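Local coordinates for AtRbcX1 (Arabidopsis thaliana, PDB 4GR2), which acts as a homodimeric chloroplast chaperone in the assembly of Rubisco, where it interacts with the large subunit RbcL, at the interface of chains A and B. Coordinates in Å, arbitrary orientation; residue numbers count along the deposited sequence, not the author numbering. Chains: chain A/B, AtRbcX1.

Contact 1: the interface of chains A and B. Residues chain A 11-12; chain B 22, 86, 90-92.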
# COMPACT_ATOMS: atom_id res chain seq x y z
N PRO A 11 -0.99 3.32 -12.29
CA PRO A 11 -0.44 2.53 -11.18
C PRO A 11 0.24 3.42 -10.14
O PRO A 11 -0.03 3.22 -8.96
CB PRO A 11 0.59 1.65 -11.86
CG PRO A 11 0.04 1.45 -13.24
CD PRO A 11 -0.59 2.77 -13.60
N GLU A 12 1.08 4.36 -10.58
CA GLU A 12 1.77 5.28 -9.68
C GLU A 12 0.77 6.03 -8.79
O GLU A 12 0.99 6.15 -7.60
CB GLU A 12 2.65 6.28 -10.47
CG GLU A 12 3.82 5.62 -11.22
CD GLU A 12 3.42 4.99 -12.55
OE1 GLU A 12 2.22 5.03 -12.89
OE2 GLU A 12 4.31 4.46 -13.25
N PHE B 22 1.14 -5.53 -5.33
CA PHE B 22 0.62 -4.60 -6.34
C PHE B 22 1.25 -4.86 -7.73
O PHE B 22 0.56 -4.85 -8.74
CB PHE B 22 0.83 -3.13 -5.91
CG PHE B 22 0.19 -2.14 -6.84
CD1 PHE B 22 -1.19 -2.19 -7.09
CD2 PHE B 22 0.95 -1.17 -7.49
CE1 PHE B 22 -1.79 -1.28 -7.97
CE2 PHE B 22 0.35 -0.26 -8.37
CZ PHE B 22 -1.00 -0.31 -8.60
N TYR B 86 8.44 -4.64 -15.21
CA TYR B 86 7.63 -3.45 -14.92
C TYR B 86 8.17 -2.65 -13.73
O TYR B 86 8.35 -1.43 -13.82
CB TYR B 86 6.18 -3.81 -14.65
CG TYR B 86 5.37 -2.58 -14.36
CD1 TYR B 86 5.06 -1.69 -15.38
CD2 TYR B 86 4.94 -2.27 -13.06
CE1 TYR B 86 4.35 -0.54 -15.13
CE2 TYR B 86 4.22 -1.11 -12.81
CZ TYR B 86 3.93 -0.25 -13.84
OH TYR B 86 3.21 0.90 -13.63
N ASP B 90 9.78 0.16 -15.72
CA ASP B 90 8.73 1.05 -16.20
C ASP B 90 8.06 1.89 -15.10
O ASP B 90 7.76 3.06 -15.33
CB ASP B 90 7.65 0.26 -16.92
CG ASP B 90 8.19 -0.48 -18.11
OD1 ASP B 90 9.22 -0.03 -18.63
OD2 ASP B 90 7.59 -1.50 -18.50
N PHE B 91 7.79 1.27 -13.95
CA PHE B 91 7.10 1.95 -12.86
C PHE B 91 7.83 3.24 -12.48
O PHE B 91 9.03 3.22 -12.18
CB PHE B 91 6.99 1.05 -11.63
CG PHE B 91 6.10 1.61 -10.53
CD1 PHE B 91 4.73 1.71 -10.72
CD2 PHE B 91 6.63 1.98 -9.29
CE1 PHE B 91 3.89 2.20 -9.70
CE2 PHE B 91 5.80 2.45 -8.26
CZ PHE B 91 4.42 2.56 -8.48
N GLU B 92 7.10 4.35 -12.47
CA GLU B 92 7.72 5.64 -12.19
C GLU B 92 7.77 5.94 -10.70
O GLU B 92 6.94 6.67 -10.17
CB GLU B 92 7.02 6.75 -12.98
CG GLU B 92 7.23 6.64 -14.49
CD GLU B 92 6.18 7.40 -15.27
OE1 GLU B 92 6.10 7.20 -16.50
OE2 GLU B 92 5.44 8.19 -14.65

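Contact 2: the interface of chains A and B. Residues chain A 12, 15, 19, 93, 96; chain B 19, 91, 96, 100.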
# COMPACT_ATOMS: atom_id res chain seq x y z
N GLU A 12 1.08 4.36 -10.58
CA GLU A 12 1.77 5.28 -9.68
C GLU A 12 0.77 6.03 -8.79
O GLU A 12 0.99 6.15 -7.60
CB GLU A 12 2.65 6.28 -10.47
CG GLU A 12 3.82 5.62 -11.22
CD GLU A 12 3.42 4.99 -12.55
OE1 GLU A 12 2.22 5.03 -12.89
OE2 GLU A 12 4.31 4.46 -13.25
N ALA A 15 -0.85 3.67 -6.30
CA ALA A 15 0.13 3.39 -5.27
C ALA A 15 0.26 4.55 -4.28
O ALA A 15 0.37 4.33 -3.07
CB ALA A 15 1.48 3.10 -5.91
N LEU A 19 -0.40 4.86 -0.26
CA LEU A 19 0.66 5.31 0.64
C LEU A 19 0.19 6.45 1.55
O LEU A 19 0.62 6.55 2.69
CB LEU A 19 1.90 5.72 -0.14
CG LEU A 19 2.78 4.58 -0.63
CD1 LEU A 19 3.85 5.11 -1.57
CD2 LEU A 19 3.41 3.84 0.56
N TRP A 93 12.43 6.15 1.58
CA TRP A 93 11.84 5.82 0.26
C TRP A 93 12.72 4.94 -0.62
O TRP A 93 12.23 4.09 -1.37
CB TRP A 93 11.56 7.11 -0.50
CG TRP A 93 10.39 7.87 0.06
CD1 TRP A 93 10.41 8.80 1.06
CD2 TRP A 93 9.02 7.77 -0.37
NE1 TRP A 93 9.14 9.28 1.28
CE2 TRP A 93 8.27 8.66 0.41
CE3 TRP A 93 8.37 7.01 -1.34
CZ2 TRP A 93 6.90 8.81 0.26
CZ3 TRP A 93 7.00 7.16 -1.49
CH2 TRP A 93 6.28 8.06 -0.69
N MET A 96 12.74 1.35 0.87
CA MET A 96 11.49 0.65 0.50
C MET A 96 11.60 0.10 -0.92
O MET A 96 11.19 -1.03 -1.20
CB MET A 96 10.26 1.58 0.58
CG MET A 96 9.02 1.02 -0.20
SD MET A 96 7.68 2.25 -0.27
CE MET A 96 8.35 3.39 -1.49
N LEU B 19 3.76 -3.21 -2.30
CA LEU B 19 4.16 -2.94 -3.69
C LEU B 19 4.38 -4.25 -4.49
O LEU B 19 3.87 -4.41 -5.60
CB LEU B 19 5.40 -2.05 -3.73
CG LEU B 19 5.00 -0.61 -3.35
CD1 LEU B 19 6.24 0.23 -3.07
CD2 LEU B 19 4.14 0.01 -4.47
N PHE B 91 7.79 1.27 -13.95
CA PHE B 91 7.10 1.95 -12.86
C PHE B 91 7.83 3.24 -12.48
O PHE B 91 9.03 3.22 -12.18
CB PHE B 91 6.99 1.05 -11.63
CG PHE B 91 6.10 1.61 -10.53
CD1 PHE B 91 4.73 1.71 -10.72
CD2 PHE B 91 6.63 1.98 -9.29
CE1 PHE B 91 3.89 2.20 -9.70
CE2 PHE B 91 5.80 2.45 -8.26
CZ PHE B 91 4.42 2.56 -8.48
N MET B 96 5.60 8.39 -8.25
CA MET B 96 4.76 7.84 -7.18
C MET B 96 4.98 8.62 -5.89
O MET B 96 4.03 8.99 -5.20
CB MET B 96 5.07 6.35 -6.93
CG MET B 96 4.39 5.75 -5.65
SD MET B 96 4.95 4.10 -5.13
CE MET B 96 6.70 4.43 -4.81
N ALA B 100 2.33 11.03 -3.77
CA ALA B 100 1.99 10.70 -2.39
C ALA B 100 2.15 11.94 -1.53
O ALA B 100 1.35 12.19 -0.61
CB ALA B 100 2.89 9.60 -1.87

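Contact 3: the interface of chains A and B. Residues chain A 19, 23, 87-88, 93; chain B 97, 100-101, 104.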
# COMPACT_ATOMS: atom_id res chain seq x y z
N LEU A 19 -0.40 4.86 -0.26
CA LEU A 19 0.66 5.31 0.64
C LEU A 19 0.19 6.45 1.55
O LEU A 19 0.62 6.55 2.69
CB LEU A 19 1.90 5.72 -0.14
CG LEU A 19 2.78 4.58 -0.63
CD1 LEU A 19 3.85 5.11 -1.57
CD2 LEU A 19 3.41 3.84 0.56
N PHE A 23 0.38 6.22 5.44
CA PHE A 23 1.05 7.21 6.28
C PHE A 23 0.11 7.71 7.41
O PHE A 23 0.57 8.04 8.50
CB PHE A 23 1.58 8.37 5.42
CG PHE A 23 2.76 8.01 4.56
CD1 PHE A 23 3.80 7.23 5.06
CD2 PHE A 23 2.84 8.46 3.24
CE1 PHE A 23 4.91 6.90 4.24
CE2 PHE A 23 3.93 8.12 2.43
CZ PHE A 23 4.96 7.34 2.94
N ALA A 87 6.46 11.18 6.46
CA ALA A 87 6.58 10.85 5.04
C ALA A 87 7.71 11.65 4.35
O ALA A 87 8.38 11.16 3.43
CB ALA A 87 5.25 11.10 4.33
N LYS A 88 7.90 12.89 4.80
CA LYS A 88 8.87 13.78 4.15
C LYS A 88 10.31 13.65 4.68
O LYS A 88 11.28 13.80 3.92
CB LYS A 88 8.37 15.22 4.22
CG LYS A 88 7.19 15.48 3.27
CD LYS A 88 6.54 16.84 3.49
CE LYS A 88 5.34 17.00 2.57
NZ LYS A 88 4.83 18.40 2.55
N TRP A 93 12.43 6.15 1.58
CA TRP A 93 11.84 5.82 0.26
C TRP A 93 12.72 4.94 -0.62
O TRP A 93 12.23 4.09 -1.37
CB TRP A 93 11.56 7.11 -0.50
CG TRP A 93 10.39 7.87 0.06
CD1 TRP A 93 10.41 8.80 1.06
CD2 TRP A 93 9.02 7.77 -0.37
NE1 TRP A 93 9.14 9.28 1.28
CE2 TRP A 93 8.27 8.66 0.41
CE3 TRP A 93 8.37 7.01 -1.34
CZ2 TRP A 93 6.90 8.81 0.26
CZ3 TRP A 93 7.00 7.16 -1.49
CH2 TRP A 93 6.28 8.06 -0.69
N LYS B 97 6.25 8.84 -5.56
CA LYS B 97 6.62 9.55 -4.34
C LYS B 97 6.04 10.96 -4.38
O LYS B 97 5.43 11.39 -3.41
CB LYS B 97 8.14 9.64 -4.21
CG LYS B 97 8.63 10.42 -2.99
CD LYS B 97 10.14 10.56 -3.01
CE LYS B 97 10.71 10.87 -1.63
NZ LYS B 97 12.18 11.23 -1.70
N ALA B 100 2.33 11.03 -3.77
CA ALA B 100 1.99 10.70 -2.39
C ALA B 100 2.15 11.94 -1.53
O ALA B 100 1.35 12.19 -0.61
CB ALA B 100 2.89 9.60 -1.87
N PHE B 101 3.18 12.72 -1.83
CA PHE B 101 3.42 13.98 -1.12
C PHE B 101 2.29 14.93 -1.44
O PHE B 101 1.76 15.63 -0.55
CB PHE B 101 4.74 14.61 -1.57
CG PHE B 101 5.95 14.04 -0.89
CD1 PHE B 101 5.82 13.13 0.15
CD2 PHE B 101 7.22 14.42 -1.27
CE1 PHE B 101 6.95 12.60 0.78
CE2 PHE B 101 8.35 13.90 -0.64
CZ PHE B 101 8.21 13.00 0.39
N VAL B 104 -0.84 13.84 0.51
CA VAL B 104 -0.74 14.20 1.92
C VAL B 104 -0.93 15.69 2.13
O VAL B 104 -1.69 16.10 3.02
CB VAL B 104 0.58 13.73 2.50
CG1 VAL B 104 0.77 14.29 3.89
CG2 VAL B 104 0.59 12.22 2.56

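Contact 1: the interface of chains A and B
A:Glu12, in the first turn of helix 11-38, reaches across the dimer interface to the loop of chain B that follows helix 70-90. From CB the side chain runs to CG, which packs 3.7 Å from CE1 of the B:Phe91 ring and 3.8 Å from CB of B:Glu92. A bend about CB-CG (chi2 81°) turns the carboxylate back along the ring: A:Glu12 and B:Phe91 pass in opposite directions, their planes only 8° apart, and CD lies 4.0 Å from CD1 of B:Phe91. At the tip, OE2 accepts a nearly straight hydrogen bond from the backbone N of B:Glu92, 2.9 Å long and 169° at the hydrogen, using the lone pair that points away from OE1. The carboxylate oxygens A:Glu12 OE2 and B:Glu92 OE2 come within 4.1 Å of each other, which may raise the proton affinity of one of them. Next door, A:Pro11 presents its CB in the plane of the B:Phe91 ring, at the edge. The rim of B:Phe22 meets the same proline from another direction, with CZ 3.9 Å from A:Pro11 CA, while the phenol OH of B:Tyr86 sits 3.2 Å from A:Pro11 CG.

Contact 2: the interface of chains A and B
B:Met96 leaves helix 93-118 with CG anti to the backbone N (chi1 171°), runs straight through the next bond and bends at the last (chi3 61°); A:Met96 follows nearly the same course, and the two chains reach toward each other tip to tip. This is the apolar middle of the homodimer formed by the RbcX-family domain of the chloroplast protein, a mainly helical packing of helix 11-38 of chain A and helix 11-35 of chain B with the helices that begin at residue 93, joined by B:Phe91 from the preceding loop. The methyl groups of the two methionines meet with A:Met96 CE 3.9 Å from B:Met96 CE. Each thioether also crosses a leucine of the partner at about a right angle. On one side A:Met96 SD lies 3.7 Å from B:Leu19 CD1, and on the other B:Met96 SD lies 3.9 Å from A:Leu19 CD1, a near-symmetric exchange.

B:Met96 also meets chain A at A:Ala15 (SD to CB, 3.7 Å), where the short alanine probably lets the methionine lie close against helix 11-38. The same sulfur sits in the plane of its own chain's B:Phe91 ring, at the edge, and CZ of that ring packs 3.9 Å from A:Ala15 CB. One helical turn further on, B:Ala100 CB meets the six-membered ring of A:Trp93, 3.9 Å from A:Trp93 CH2.

Contact 3: the interface of chains A and B
Helix packs against helix in this part of the RbcX dimer interface, where A:Trp93 and the end of helix 70-90 of one subunit lie on helix 93-118 of the other and help join the homodimer. The extended chain of B:Lys97 runs across the indole face of A:Trp93. Its CG stands 3.7 Å from the centroid of the six-membered ring and its CE 3.4 Å from that of the five-membered ring, both CH-pi contacts. The indole is fixed within its own chain by a nearly straight hydrogen bond (174° at the hydrogen) from NE1 to the backbone O of the engineered A:Ala87, 3.0 Å away in the carbonyl plane. That oxygen also faces the edge of B:Phe101, 3.3 Å from CE1. A:Lys88 CG lies over one face near the rim, 3.8 Å from CE1, and B:Lys97 CG flanks the opposite face, also near the rim. With chi1 at -82°, CG anti to the carbonyl carbon, the B:Phe101 ring slips between the two lysines. A:Trp93 and B:Phe101 pass in opposite directions, CZ2 3.8 Å from CE1. Replacing A:Trp93 by an alanine is likely to leave B:Lys97 without its aromatic bed and open a gap beside B:Phe101. Such packing probably helps set the course of the partner's long helix.

Contact 1, contact 2 and contact 3 follow one another along the dimer interface: the C-alpha centres of neighbours lie about 8 Å apart, and those of contacts 1 and 3 about 16 Å. A:Glu12 and B:Phe91 belong to both contact 1 and contact 2, while A:Leu19, A:Trp93 and B:Ala100 join contact 2 to contact 3. Helix 11-38 of chain A contributes to all three, as the partner surface passes from helices 11-35 and 70-90 and the loop at B:Phe91 into helix 93-118. The two-fold axis repeats each contact with the chains exchanged, so the three form one continuous surface that probably fixes the subunits' relative orientation.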